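Local coordinates for RV1873 (Mycobacterium tuberculosis, PDB 2JEK), which is of unknown function but belongs to the conserved DUF1810 family and folds into an all-helical, right-handed superhelix, at residues R22-E27 against G35-F40; Q44-G49 against L53-G58; S60-A65 against A113-A118; E80-V85 against N119-A124; L105-T110 against R136-L141. One frame throughout, in Å; residues are numbered along the deposited sequence.

Interaction 1 (R22-E27 against G35-F40)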
# COMPACT_ATOMS: atom_id res chain seq x y z
N ARG A 22 -7.69 1.39 13.71
CA ARG A 22 -7.76 0.23 14.60
C ARG A 22 -8.48 -0.92 13.89
O ARG A 22 -8.05 -2.07 14.00
CB ARG A 22 -8.43 0.54 15.94
CG ARG A 22 -8.49 -0.66 16.89
CD ARG A 22 -7.10 -1.06 17.36
NE ARG A 22 -7.09 -2.25 18.22
CZ ARG A 22 -6.05 -2.62 18.95
NH1 ARG A 22 -4.93 -1.91 18.94
NH2 ARG A 22 -6.13 -3.72 19.70
N SER A 23 -9.54 -0.62 13.14
CA SER A 23 -10.25 -1.69 12.44
C SER A 23 -9.37 -2.30 11.34
O SER A 23 -9.42 -3.50 11.08
CB SER A 23 -11.58 -1.18 11.87
OG SER A 23 -11.42 -0.25 10.83
N VAL A 24 -8.56 -1.47 10.70
CA VAL A 24 -7.60 -1.95 9.70
C VAL A 24 -6.67 -2.99 10.31
O VAL A 24 -6.52 -4.10 9.78
CB VAL A 24 -6.77 -0.79 9.15
CG1 VAL A 24 -5.64 -1.32 8.23
CG2 VAL A 24 -7.65 0.18 8.40
N VAL A 25 -6.05 -2.62 11.43
CA VAL A 25 -5.14 -3.49 12.16
C VAL A 25 -5.83 -4.79 12.57
O VAL A 25 -5.27 -5.88 12.38
CB VAL A 25 -4.51 -2.74 13.37
CG1 VAL A 25 -3.81 -3.69 14.34
CG2 VAL A 25 -3.52 -1.69 12.86
N GLU A 26 -7.06 -4.69 13.08
CA GLU A 26 -7.78 -5.88 13.51
C GLU A 26 -8.10 -6.79 12.32
O GLU A 26 -7.96 -8.01 12.42
CB GLU A 26 -9.05 -5.53 14.29
CG GLU A 26 -8.81 -4.67 15.56
CD GLU A 26 -8.25 -5.45 16.74
OE1 GLU A 26 -7.95 -6.65 16.60
OE2 GLU A 26 -8.12 -4.85 17.83
N GLU A 27 -8.51 -6.21 11.20
CA GLU A 27 -8.83 -6.97 10.00
C GLU A 27 -7.60 -7.67 9.44
O GLU A 27 -7.67 -8.84 9.04
CB GLU A 27 -9.46 -6.05 8.94
CG GLU A 27 -10.89 -5.73 9.31
CD GLU A 27 -11.49 -4.59 8.54
OE1 GLU A 27 -11.05 -4.33 7.39
OE2 GLU A 27 -12.44 -3.99 9.08
N GLY A 35 -13.21 -3.55 5.58
CA GLY A 35 -13.59 -2.14 5.51
C GLY A 35 -13.21 -1.44 4.22
O GLY A 35 -12.52 -2.01 3.36
N HIS A 36 -13.65 -0.18 4.10
CA HIS A 36 -13.45 0.63 2.91
C HIS A 36 -12.29 1.58 3.12
O HIS A 36 -12.48 2.75 3.46
CB HIS A 36 -14.71 1.45 2.62
CG HIS A 36 -15.95 0.62 2.49
ND1 HIS A 36 -16.04 -0.46 1.64
CD2 HIS A 36 -17.16 0.72 3.10
CE1 HIS A 36 -17.25 -0.99 1.73
NE2 HIS A 36 -17.95 -0.29 2.60
N TRP A 37 -11.08 1.07 2.92
CA TRP A 37 -9.90 1.85 3.28
C TRP A 37 -8.65 1.61 2.43
O TRP A 37 -7.60 2.14 2.76
CB TRP A 37 -9.56 1.65 4.77
CG TRP A 37 -9.59 0.23 5.30
CD1 TRP A 37 -10.51 -0.29 6.18
CD2 TRP A 37 -8.64 -0.83 5.05
NE1 TRP A 37 -10.20 -1.59 6.48
CE2 TRP A 37 -9.07 -1.95 5.80
CE3 TRP A 37 -7.49 -0.94 4.26
CZ2 TRP A 37 -8.36 -3.17 5.79
CZ3 TRP A 37 -6.79 -2.14 4.25
CH2 TRP A 37 -7.23 -3.24 5.01
N MET A 38 -8.75 0.85 1.35
CA MET A 38 -7.54 0.48 0.63
C MET A 38 -6.70 1.68 0.18
O MET A 38 -5.47 1.67 0.31
CB MET A 38 -7.85 -0.42 -0.58
CG MET A 38 -6.65 -1.21 -1.05
SD MET A 38 -6.15 -2.44 0.17
CE MET A 38 -4.78 -3.22 -0.70
N TRP A 39 -7.35 2.70 -0.36
CA TRP A 39 -6.66 3.80 -1.04
C TRP A 39 -5.68 4.52 -0.15
O TRP A 39 -4.66 5.02 -0.63
CB TRP A 39 -7.65 4.82 -1.63
CG TRP A 39 -8.92 4.24 -2.16
CD1 TRP A 39 -9.20 3.88 -3.45
CD2 TRP A 39 -10.10 3.95 -1.40
NE1 TRP A 39 -10.48 3.38 -3.53
CE2 TRP A 39 -11.05 3.41 -2.29
CE3 TRP A 39 -10.45 4.09 -0.05
CZ2 TRP A 39 -12.33 3.02 -1.87
CZ3 TRP A 39 -11.72 3.70 0.37
CH2 TRP A 39 -12.64 3.17 -0.54
N PHE A 40 -5.98 4.58 1.15
CA PHE A 40 -5.18 5.40 2.06
C PHE A 40 -4.46 4.58 3.14
O PHE A 40 -3.85 5.15 4.04
CB PHE A 40 -6.02 6.55 2.65
CG PHE A 40 -7.32 6.12 3.27
CD1 PHE A 40 -7.35 5.54 4.53
CD2 PHE A 40 -8.52 6.31 2.58
CE1 PHE A 40 -8.55 5.15 5.11
CE2 PHE A 40 -9.74 5.95 3.17
CZ PHE A 40 -9.74 5.36 4.43
O HOH W 1 -12.52 -1.38 8.54

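Interaction 2 (Q44-G49 against L53-G58)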
# COMPACT_ATOMS: atom_id res chain seq x y z
N GLN A 44 -1.20 3.73 -3.71
CA GLN A 44 -0.63 3.42 -5.01
C GLN A 44 -0.47 4.72 -5.81
O GLN A 44 -1.01 5.76 -5.45
CB GLN A 44 -1.54 2.45 -5.77
CG GLN A 44 -2.89 3.04 -6.17
CD GLN A 44 -3.77 2.07 -6.90
OE1 GLN A 44 -4.59 2.46 -7.73
NE2 GLN A 44 -3.61 0.79 -6.60
N LEU A 45 0.27 4.64 -6.92
CA LEU A 45 0.49 5.82 -7.74
C LEU A 45 -0.79 6.39 -8.29
O LEU A 45 -1.69 5.66 -8.73
CB LEU A 45 1.42 5.54 -8.92
CG LEU A 45 2.92 5.49 -8.62
CD1 LEU A 45 3.68 5.16 -9.90
CD2 LEU A 45 3.42 6.79 -8.03
N ARG A 46 -0.88 7.72 -8.27
CA ARG A 46 -1.97 8.42 -8.89
C ARG A 46 -1.91 8.11 -10.39
O ARG A 46 -0.82 7.99 -10.96
CB ARG A 46 -1.81 9.92 -8.65
CG ARG A 46 -2.88 10.79 -9.29
CD ARG A 46 -2.79 12.21 -8.76
NE ARG A 46 -3.22 12.31 -7.37
CZ ARG A 46 -2.67 13.13 -6.47
NH1 ARG A 46 -1.65 13.90 -6.81
NH2 ARG A 46 -3.14 13.16 -5.23
N GLY A 47 -3.07 7.95 -11.01
CA GLY A 47 -3.11 7.64 -12.43
C GLY A 47 -3.43 6.18 -12.68
O GLY A 47 -3.83 5.80 -13.78
N LEU A 48 -3.25 5.35 -11.66
CA LEU A 48 -3.64 3.94 -11.77
C LEU A 48 -5.15 3.70 -11.63
O LEU A 48 -5.70 2.85 -12.32
CB LEU A 48 -2.89 3.07 -10.76
CG LEU A 48 -1.37 3.01 -10.98
CD1 LEU A 48 -0.73 2.24 -9.82
CD2 LEU A 48 -1.04 2.34 -12.32
N GLY A 49 -5.79 4.42 -10.72
CA GLY A 49 -7.24 4.36 -10.56
C GLY A 49 -7.81 5.71 -10.96
O GLY A 49 -7.11 6.72 -10.90
N LEU A 53 -11.76 9.08 -5.22
CA LEU A 53 -11.01 8.51 -4.08
C LEU A 53 -9.62 8.02 -4.46
O LEU A 53 -8.64 8.33 -3.78
CB LEU A 53 -11.76 7.34 -3.42
CG LEU A 53 -12.81 7.65 -2.36
CD1 LEU A 53 -13.44 6.37 -1.87
CD2 LEU A 53 -12.19 8.42 -1.20
N ALA A 54 -9.55 7.22 -5.51
CA ALA A 54 -8.28 6.73 -6.00
C ALA A 54 -7.35 7.88 -6.38
O ALA A 54 -6.15 7.84 -6.10
CB ALA A 54 -8.48 5.79 -7.16
N VAL A 55 -7.90 8.92 -7.01
CA VAL A 55 -7.07 10.07 -7.41
C VAL A 55 -6.59 10.87 -6.20
O VAL A 55 -5.40 11.14 -6.06
CB VAL A 55 -7.81 10.98 -8.43
CG1 VAL A 55 -6.97 12.19 -8.79
CG2 VAL A 55 -8.14 10.18 -9.70
N ARG A 56 -7.51 11.21 -5.31
CA ARG A 56 -7.21 11.97 -4.09
C ARG A 56 -6.08 11.33 -3.28
O ARG A 56 -5.14 12.01 -2.86
CB ARG A 56 -8.49 12.04 -3.24
CG ARG A 56 -8.46 12.89 -2.01
CD ARG A 56 -9.88 13.03 -1.47
NE ARG A 56 -10.82 13.42 -2.53
CZ ARG A 56 -11.96 12.80 -2.82
NH1 ARG A 56 -12.38 11.76 -2.12
NH2 ARG A 56 -12.71 13.25 -3.81
N TYR A 57 -6.19 10.02 -3.08
CA TYR A 57 -5.24 9.29 -2.23
C TYR A 57 -4.10 8.66 -3.02
O TYR A 57 -3.27 7.95 -2.46
CB TYR A 57 -5.98 8.26 -1.35
CG TYR A 57 -6.87 8.98 -0.35
CD1 TYR A 57 -6.30 9.75 0.67
CD2 TYR A 57 -8.26 8.90 -0.44
CE1 TYR A 57 -7.10 10.44 1.59
CE2 TYR A 57 -9.07 9.58 0.48
CZ TYR A 57 -8.48 10.34 1.49
OH TYR A 57 -9.26 11.02 2.40
N GLY A 58 -4.07 8.96 -4.32
CA GLY A 58 -2.98 8.52 -5.17
C GLY A 58 -1.69 9.24 -4.79
O GLY A 58 -1.70 10.42 -4.39
O HOH W 2 -3.60 5.41 -3.14
O HOH W 3 -5.27 7.80 -9.24

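Interaction 3 (S60-A65 against A113-A118)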
# COMPACT_ATOMS: atom_id res chain seq x y z
N SER A 60 1.70 10.98 -5.80
CA SER A 60 1.99 11.78 -7.00
C SER A 60 3.27 11.35 -7.73
O SER A 60 3.38 11.50 -8.95
CB SER A 60 2.09 13.27 -6.65
OG SER A 60 3.17 13.52 -5.77
N SER A 61 4.23 10.83 -6.98
CA SER A 61 5.58 10.62 -7.49
C SER A 61 6.37 9.71 -6.57
O SER A 61 5.96 9.47 -5.43
CB SER A 61 6.30 11.97 -7.58
OG SER A 61 6.51 12.50 -6.28
N LEU A 62 7.52 9.22 -7.05
CA LEU A 62 8.40 8.47 -6.16
C LEU A 62 8.83 9.31 -4.93
O LEU A 62 8.96 8.78 -3.83
CB LEU A 62 9.63 7.91 -6.89
CG LEU A 62 10.33 6.77 -6.13
CD1 LEU A 62 9.47 5.49 -6.16
CD2 LEU A 62 11.73 6.50 -6.67
N GLU A 63 9.05 10.61 -5.15
CA GLU A 63 9.46 11.51 -4.07
C GLU A 63 8.38 11.59 -2.99
O GLU A 63 8.70 11.59 -1.79
CB GLU A 63 9.79 12.91 -4.60
CG GLU A 63 11.09 13.02 -5.41
CD GLU A 63 10.99 12.47 -6.85
OE1 GLU A 63 9.87 12.23 -7.37
OE2 GLU A 63 12.06 12.29 -7.47
N GLU A 64 7.11 11.61 -3.39
CA GLU A 64 6.04 11.57 -2.39
C GLU A 64 6.03 10.23 -1.63
O GLU A 64 5.84 10.20 -0.42
CB GLU A 64 4.67 11.87 -3.00
CG GLU A 64 3.57 11.80 -1.95
CD GLU A 64 2.20 12.25 -2.41
OE1 GLU A 64 2.03 12.68 -3.58
OE2 GLU A 64 1.27 12.17 -1.59
N ALA A 65 6.26 9.13 -2.35
CA ALA A 65 6.34 7.81 -1.68
C ALA A 65 7.46 7.80 -0.65
O ALA A 65 7.31 7.25 0.44
CB ALA A 65 6.53 6.69 -2.71
N ALA A 113 8.46 -0.58 -2.75
CA ALA A 113 9.70 -1.32 -2.98
C ALA A 113 10.70 -0.54 -3.84
O ALA A 113 11.91 -0.70 -3.68
CB ALA A 113 9.42 -2.68 -3.59
N ARG A 114 10.19 0.29 -4.76
CA ARG A 114 11.05 1.10 -5.62
C ARG A 114 11.47 2.39 -4.94
O ARG A 114 12.44 3.04 -5.35
CB ARG A 114 10.36 1.39 -6.95
CG ARG A 114 10.07 0.18 -7.83
CD ARG A 114 11.28 -0.35 -8.59
NE ARG A 114 10.93 -1.49 -9.43
CZ ARG A 114 11.62 -1.90 -10.50
NH1 ARG A 114 12.72 -1.24 -10.88
NH2 ARG A 114 11.21 -2.95 -11.19
N ALA A 115 10.74 2.77 -3.89
CA ALA A 115 10.98 4.03 -3.20
C ALA A 115 12.19 3.98 -2.27
O ALA A 115 12.82 5.01 -2.00
CB ALA A 115 9.73 4.46 -2.44
N THR A 116 12.50 2.80 -1.75
CA THR A 116 13.61 2.63 -0.83
C THR A 116 14.27 1.27 -1.02
O THR A 116 13.60 0.30 -1.38
CB THR A 116 13.15 2.79 0.64
OG1 THR A 116 14.29 2.66 1.51
CG2 THR A 116 12.10 1.73 1.01
N ASP A 117 15.58 1.19 -0.77
CA ASP A 117 16.27 -0.10 -0.77
C ASP A 117 16.02 -0.88 0.51
O ASP A 117 16.25 -2.10 0.55
CB ASP A 117 17.77 0.08 -1.04
CG ASP A 117 18.06 0.51 -2.47
OD1 ASP A 117 17.15 0.41 -3.34
OD2 ASP A 117 19.19 0.95 -2.74
N ALA A 118 15.54 -0.20 1.55
CA ALA A 118 15.13 -0.85 2.80
C ALA A 118 13.69 -1.37 2.65
O ALA A 118 12.75 -0.92 3.32
CB ALA A 118 15.25 0.12 3.97

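Interaction 4 (E80-V85 against N119-A124)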
# COMPACT_ATOMS: atom_id res chain seq x y z
N GLU A 80 3.82 -1.84 9.42
CA GLU A 80 2.96 -2.65 10.27
C GLU A 80 1.95 -3.43 9.44
O GLU A 80 1.78 -4.64 9.61
CB GLU A 80 2.23 -1.79 11.30
CG GLU A 80 1.03 -2.48 11.96
CD GLU A 80 0.45 -1.70 13.12
OE1 GLU A 80 0.31 -0.46 13.00
OE2 GLU A 80 0.12 -2.34 14.15
N CYS A 81 1.29 -2.74 8.51
CA CYS A 81 0.23 -3.36 7.72
C CYS A 81 0.79 -4.39 6.77
O CYS A 81 0.21 -5.44 6.59
CB CYS A 81 -0.55 -2.28 6.97
SG CYS A 81 -1.58 -1.26 8.04
N THR A 82 1.93 -4.09 6.17
CA THR A 82 2.61 -5.05 5.29
C THR A 82 3.01 -6.30 6.08
O THR A 82 2.78 -7.42 5.62
CB THR A 82 3.85 -4.38 4.66
OG1 THR A 82 3.42 -3.25 3.90
CG2 THR A 82 4.62 -5.35 3.75
N GLY A 83 3.59 -6.09 7.27
CA GLY A 83 4.01 -7.20 8.13
C GLY A 83 2.87 -8.10 8.56
O GLY A 83 3.01 -9.34 8.59
N LEU A 84 1.73 -7.49 8.88
CA LEU A 84 0.53 -8.27 9.24
C LEU A 84 0.08 -9.18 8.10
O LEU A 84 -0.28 -10.34 8.32
CB LEU A 84 -0.62 -7.35 9.67
CG LEU A 84 -0.40 -6.63 11.01
CD1 LEU A 84 -1.48 -5.58 11.22
CD2 LEU A 84 -0.37 -7.65 12.15
N VAL A 85 0.11 -8.66 6.87
CA VAL A 85 -0.25 -9.46 5.71
C VAL A 85 0.76 -10.60 5.53
O VAL A 85 0.37 -11.74 5.28
CB VAL A 85 -0.37 -8.61 4.42
CG1 VAL A 85 -0.65 -9.49 3.20
CG2 VAL A 85 -1.48 -7.56 4.56
N ASN A 119 13.54 -2.31 1.73
CA ASN A 119 12.22 -2.70 1.24
C ASN A 119 11.89 -4.15 1.50
O ASN A 119 11.01 -4.71 0.85
CB ASN A 119 12.14 -2.43 -0.26
CG ASN A 119 13.23 -3.15 -1.06
OD1 ASN A 119 13.92 -4.04 -0.55
ND2 ASN A 119 13.37 -2.79 -2.33
N GLN A 120 12.57 -4.76 2.45
CA GLN A 120 12.48 -6.19 2.62
C GLN A 120 11.05 -6.68 2.83
O GLN A 120 10.68 -7.72 2.31
CB GLN A 120 13.42 -6.66 3.74
CG GLN A 120 13.23 -5.97 5.10
CD GLN A 120 14.11 -4.72 5.31
OE1 GLN A 120 14.28 -4.26 6.44
NE2 GLN A 120 14.68 -4.18 4.23
N ASP A 121 10.24 -5.94 3.57
CA ASP A 121 8.88 -6.38 3.82
C ASP A 121 7.99 -6.26 2.57
O ASP A 121 7.16 -7.14 2.32
CB ASP A 121 8.24 -5.72 5.04
CG ASP A 121 8.36 -4.22 5.04
OD1 ASP A 121 9.08 -3.63 4.21
OD2 ASP A 121 7.72 -3.61 5.93
N PHE A 122 8.17 -5.20 1.80
CA PHE A 122 7.39 -5.00 0.57
C PHE A 122 7.73 -6.08 -0.43
O PHE A 122 6.84 -6.69 -1.02
CB PHE A 122 7.65 -3.61 -0.03
CG PHE A 122 7.53 -2.46 0.96
CD1 PHE A 122 6.42 -2.35 1.79
CD2 PHE A 122 8.53 -1.50 1.06
CE1 PHE A 122 6.29 -1.31 2.72
CE2 PHE A 122 8.42 -0.44 1.98
CZ PHE A 122 7.29 -0.36 2.81
N VAL A 123 9.02 -6.34 -0.61
CA VAL A 123 9.48 -7.35 -1.56
C VAL A 123 9.09 -8.75 -1.08
O VAL A 123 8.69 -9.59 -1.88
CB VAL A 123 10.99 -7.24 -1.83
CG1 VAL A 123 11.40 -8.25 -2.89
CG2 VAL A 123 11.33 -5.85 -2.32
N ALA A 124 9.16 -8.99 0.23
CA ALA A 124 8.73 -10.26 0.80
C ALA A 124 7.26 -10.54 0.50
O ALA A 124 6.88 -11.68 0.21
CB ALA A 124 8.98 -10.31 2.30

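Interaction 5 (L105-T110 against R136-L141)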
# COMPACT_ATOMS: atom_id res chain seq x y z
N LEU A 105 -2.94 -3.81 -3.85
CA LEU A 105 -1.85 -4.15 -2.95
C LEU A 105 -0.58 -4.37 -3.74
O LEU A 105 0.49 -3.88 -3.38
CB LEU A 105 -2.18 -5.38 -2.14
CG LEU A 105 -1.11 -5.81 -1.13
CD1 LEU A 105 -0.80 -4.72 -0.12
CD2 LEU A 105 -1.55 -7.06 -0.42
N CYS A 106 -0.68 -5.11 -4.84
CA CYS A 106 0.49 -5.30 -5.69
C CYS A 106 1.08 -3.95 -6.12
O CYS A 106 2.30 -3.74 -6.07
CB CYS A 106 0.13 -6.15 -6.90
SG CYS A 106 1.54 -6.54 -7.92
N SER A 107 0.23 -3.03 -6.57
CA SER A 107 0.68 -1.71 -6.99
C SER A 107 1.35 -0.95 -5.86
O SER A 107 2.36 -0.28 -6.07
CB SER A 107 -0.49 -0.89 -7.54
OG SER A 107 -1.08 -1.57 -8.65
N SER A 108 0.76 -1.03 -4.66
CA SER A 108 1.33 -0.36 -3.49
C SER A 108 2.71 -0.93 -3.15
O SER A 108 3.67 -0.18 -2.95
CB SER A 108 0.38 -0.49 -2.30
OG SER A 108 0.87 0.24 -1.18
N MET A 109 2.82 -2.24 -3.07
CA MET A 109 4.11 -2.86 -2.74
C MET A 109 5.17 -2.56 -3.80
O MET A 109 6.33 -2.33 -3.47
CB MET A 109 3.96 -4.37 -2.54
CG MET A 109 3.04 -4.79 -1.38
SD MET A 109 3.61 -4.20 0.24
CE MET A 109 2.74 -2.64 0.43
N THR A 110 4.76 -2.55 -5.06
CA THR A 110 5.68 -2.27 -6.17
C THR A 110 6.24 -0.86 -6.03
O THR A 110 7.45 -0.64 -6.13
CB THR A 110 4.97 -2.44 -7.53
OG1 THR A 110 4.55 -3.81 -7.66
CG2 THR A 110 5.90 -2.09 -8.69
N ARG A 136 2.94 -4.06 -13.34
CA ARG A 136 3.45 -3.62 -14.62
C ARG A 136 3.30 -2.11 -14.85
O ARG A 136 4.24 -1.43 -15.24
CB ARG A 136 2.72 -4.39 -15.72
CG ARG A 136 3.14 -4.01 -17.13
CD ARG A 136 2.43 -4.87 -18.17
NE ARG A 136 2.53 -6.30 -17.88
CZ ARG A 136 3.65 -7.03 -17.93
NH1 ARG A 136 4.82 -6.47 -18.23
NH2 ARG A 136 3.60 -8.32 -17.65
N ARG A 137 2.10 -1.61 -14.58
CA ARG A 137 1.79 -0.21 -14.82
C ARG A 137 2.57 0.71 -13.88
O ARG A 137 3.00 1.79 -14.29
CB ARG A 137 0.28 0.02 -14.70
CG ARG A 137 -0.54 -0.67 -15.82
CD ARG A 137 -2.02 -0.67 -15.50
NE ARG A 137 -2.63 0.64 -15.76
CZ ARG A 137 -3.61 1.18 -15.03
NH1 ARG A 137 -4.09 0.54 -13.96
NH2 ARG A 137 -4.08 2.37 -15.35
N THR A 138 2.79 0.28 -12.64
CA THR A 138 3.59 1.06 -11.70
C THR A 138 5.05 1.17 -12.14
O THR A 138 5.66 2.24 -12.10
CB THR A 138 3.51 0.46 -10.27
OG1 THR A 138 2.16 0.57 -9.79
CG2 THR A 138 4.42 1.22 -9.31
N VAL A 139 5.63 0.04 -12.53
CA VAL A 139 7.03 0.04 -12.99
C VAL A 139 7.19 0.98 -14.19
O VAL A 139 8.16 1.74 -14.25
CB VAL A 139 7.54 -1.40 -13.32
CG1 VAL A 139 8.97 -1.36 -13.89
CG2 VAL A 139 7.49 -2.29 -12.08
N ALA A 140 6.22 0.95 -15.09
CA ALA A 140 6.26 1.82 -16.27
C ALA A 140 6.20 3.30 -15.89
O ALA A 140 7.00 4.10 -16.38
CB ALA A 140 5.15 1.46 -17.25
N LEU A 141 5.26 3.65 -15.01
CA LEU A 141 5.11 5.04 -14.56
C LEU A 141 6.33 5.56 -13.80
O LEU A 141 6.57 6.77 -13.77
CB LEU A 141 3.86 5.21 -13.68
CG LEU A 141 2.47 5.23 -14.32
CD1 LEU A 141 1.40 5.09 -13.24
CD2 LEU A 141 2.24 6.52 -15.11
O HOH W 4 1.63 2.12 -7.46

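Interaction 1 (R22-E27 against G35-F40)
Glu27 and Val24, one turn apart on helix 21-29, meet the indole of Trp37 in a mixed polar and apolar contact, where the loop leading into helix 38-41 folds back onto the helix. The carboxylate does the gripping. Its OE1 accepts from the backbone N of Gly35 at 2.9 Å and from Trp37 NE1 at 3.0 Å, and these two donors come from opposite faces of the carboxylate plane. The first bond is fairly straight (158° at the hydrogen) and lies on the syn side, though tilted out of the carboxylate plane; the second is more bent, with NE1 well above the carboxylate although OE1 stays close to the indole plane. The backbone N of Arg34 is a further donor to OE1, so several N-H groups converge on one oxygen and would tend to favour the charged form. The other oxygen, OE2, binds a water at 2.7 Å that also reaches Ser23 OG at 2.8 Å, and a glycerol, probably from the crystallisation liquor, is hydrogen-bonded to it.

While Glu27 works at the edge of the indole, Val24 covers a face. With CG2 anti to its carbonyl carbon, that methyl stands directly over the five-membered ring, 3.5 Å from its centroid, in a CH-pi contact; CG1 lies farther along, near the six-membered ring. Lys33 makes a cation-pi contact with the same indole. The arrangement is helix-to-loop packing in which a buried tryptophan is covered on a face by valine and hydrogen-bonded at its N-H edge by a glutamate that also gathers backbone N-H groups of the incoming loop.

Interaction 2 (Q44-G49 against L53-G58)
Arg46 reaches across Val55 at about a right angle and lays the edge of its guanidinium against the end of helix 52-56. CG is anti to the backbone N (chi1 179°), and the extended chain then bends at chi3 (-71°), which brings the NE side of the group round to the carbonyl of Val55. NE lies 2.8 Å from Val55 O and NH2 3.1 Å from the same oxygen, a side-on, two-nitrogen grip on a single atom that sits almost in the guanidinium plane. Val55 O also accepts from Gly58 N, so three N-H groups share it. A weak bond runs on from NH2 to Arg56 O, while Gly58 O lies over one face of the group. Arg12 donates to the carbonyls of Arg56 and Gly58, making this a cluster of arginines around helix-end oxygens.

Away from the guanidinium the chains meet closely through small residues. Gly58 CA is 3.4 Å from Gln44 O in a CA-H...O contact, and Ala54 CB rests 3.9 Å from Gly49 C. Val55 turns its CG2 to Gly49 O and its CG1 toward the Arg46 chain. A water bound by Gln44 N, at 3.0 Å, spans the segments to Tyr57 O, at 2.7 Å. The loop makes a type II beta turn from Leu45 to Leu48, with glycine at its third position, and beside it an arginine side chain is bound to carbonyls at the C-terminal end of helix 52-56.

Interaction 3 (S60-A65 against A113-A118)
Leu62, in the first turn of helix 62-70, points its CB toward the C-terminal end of helix 101-115. CG follows anti to the backbone N (chi1 -161°) and approaches Ala115 CA at 4.1 Å. From there the two methyls part. CD1 presses on the Ala115 backbone, 3.6 Å from its CA, and also meets the methyl of that residue, 3.9 Å from Ala115 CB. CD2 goes to the preceding residue and stops 3.8 Å from Arg114 O. The same leucine touches Leu111 and Leu142, so its branched tip lies where three helices come together.

One turn on, Ala65 adds a methyl-to-methyl touch, its CB 3.9 Å from Ala115 CB, and Ala115 is thereby met by both residues. Arg114 presents only the root of its chain here; its polar end leads away to a salt bridge with Glu134. The start of helix 62-70 is fixed separately: Ser61, at the N-cap, accepts from Glu64 N at 3.1 Å, and Glu64 in turn takes both Ser60 N and Ser60 OG on OE1 and pairs with Arg12.

Between the two segments, then, the chemistry is apolar, methyls against alanine and against the backbone of helix 101-115; a polar tie between the same helices comes just beyond, from Gln66 NE2 to Ala115 O.

Interaction 4 (E80-V85 against N119-A124)
Thr82 meets Asp121 and Phe122 where helix 74-87 runs beside the first turn of helix 120-129, and the residues before it in the sequence face other neighbours. Glu80, at the start of the segment, has its CB directed away from the partner helix, and its OE1 bonds Tyr21 OH. At Thr82 the CB points to the partner helix and its two branches divide the work. CG2, anti to the backbone N (chi1 -60° places OG1 beside that N instead), lies 3.4 Å from Asp121 O and 3.9 Å from Asp121 CB. OG1 comes to the rim of the phenyl ring, near its plane, 3.7 Å from Phe122 CE1; its hydrogen bond is made within its own helix, to Leu78 O.

This is helix-to-helix packing inside an all-helical superhelix, built on a threonine whose methyl meets the Asp121 backbone and whose hydroxyl meets the Phe122 edge. The Phe122 ring stacks on His79, and Asp121 OD1 stands over its centre, 3.6 Å above the plane. The other carboxylate oxygen, OD2, binds His79 and lies 4.1 Å from Thr82 CB. His79 therefore serves both partner residues, one through its ring and the other through ND1.

Just past the end of the segment, beyond Val85, Asn86 donates from ND2 to Asp121 O, the oxygen that Thr82 CG2 touches.

Interaction 5 (L105-T110 against R136-L141)
Thr110 and Thr138 supply the apolar part of this contact between helix 101-115 and helix 136-143. Their CG2 methyls meet at 3.7 Å, the two side chains lying alongside and pointing opposite ways. Thr110 CG2 also touches Val139 CG2 at 3.7 Å, and here the valine comes in crosswise. In both threonines CG2 is anti to the backbone N, which brings the methyls to the interface.

Polar links run around this methyl cluster. A single water donates to Ser107 O at 2.9 Å and to Thr138 OG1 at 2.8 Å, bridging the helices; Ser107 CB lies 3.8 Å from Thr138 OG1. Each hydroxyl has a further partner. Within its own helix Thr110 OG1 donates to Cys106 O at 2.8 Å, reaching it from the face opposite Thr110 N, and it accepts from the backbone N of Asp135. Thr138 OG1 bonds the carboxylate of Asp135, and Ser107 OG bonds Leu103 O.

The segment axes approach to 9.0 Å at a signed crossing angle of -32°, running in roughly the same direction. Around the pair, Leu48 packs on Thr138, Arg114 on Val139, and helix 120-129 lies against Cys106 and Met109, leaving helix 101-115 between helices 120-129 and 136-143.

How the interactions relate
Following the chain from the N terminus, interaction 1 closes a short loop between helices 21-29 and 38-41, and interaction 2 closes another directly after it, ending at helix 52-56. The two touch through Trp39 and Phe40 against Leu53, Ala54 and Tyr57. The remaining three reach farther and cross one another: helix 62-70 pairs with the end of helix 101-115, helix 74-87 with helix 120-129, and helix 101-115 with helix 136-143. Interactions 3 and 5 share helix 101-115, and Met109 of that helix touches both sides of interaction 4. Leu48 links interaction 2 to interaction 5, Met38 packs on Leu105, and Val24 meets Cys81, tying the N-terminal part of the chain to the later helices.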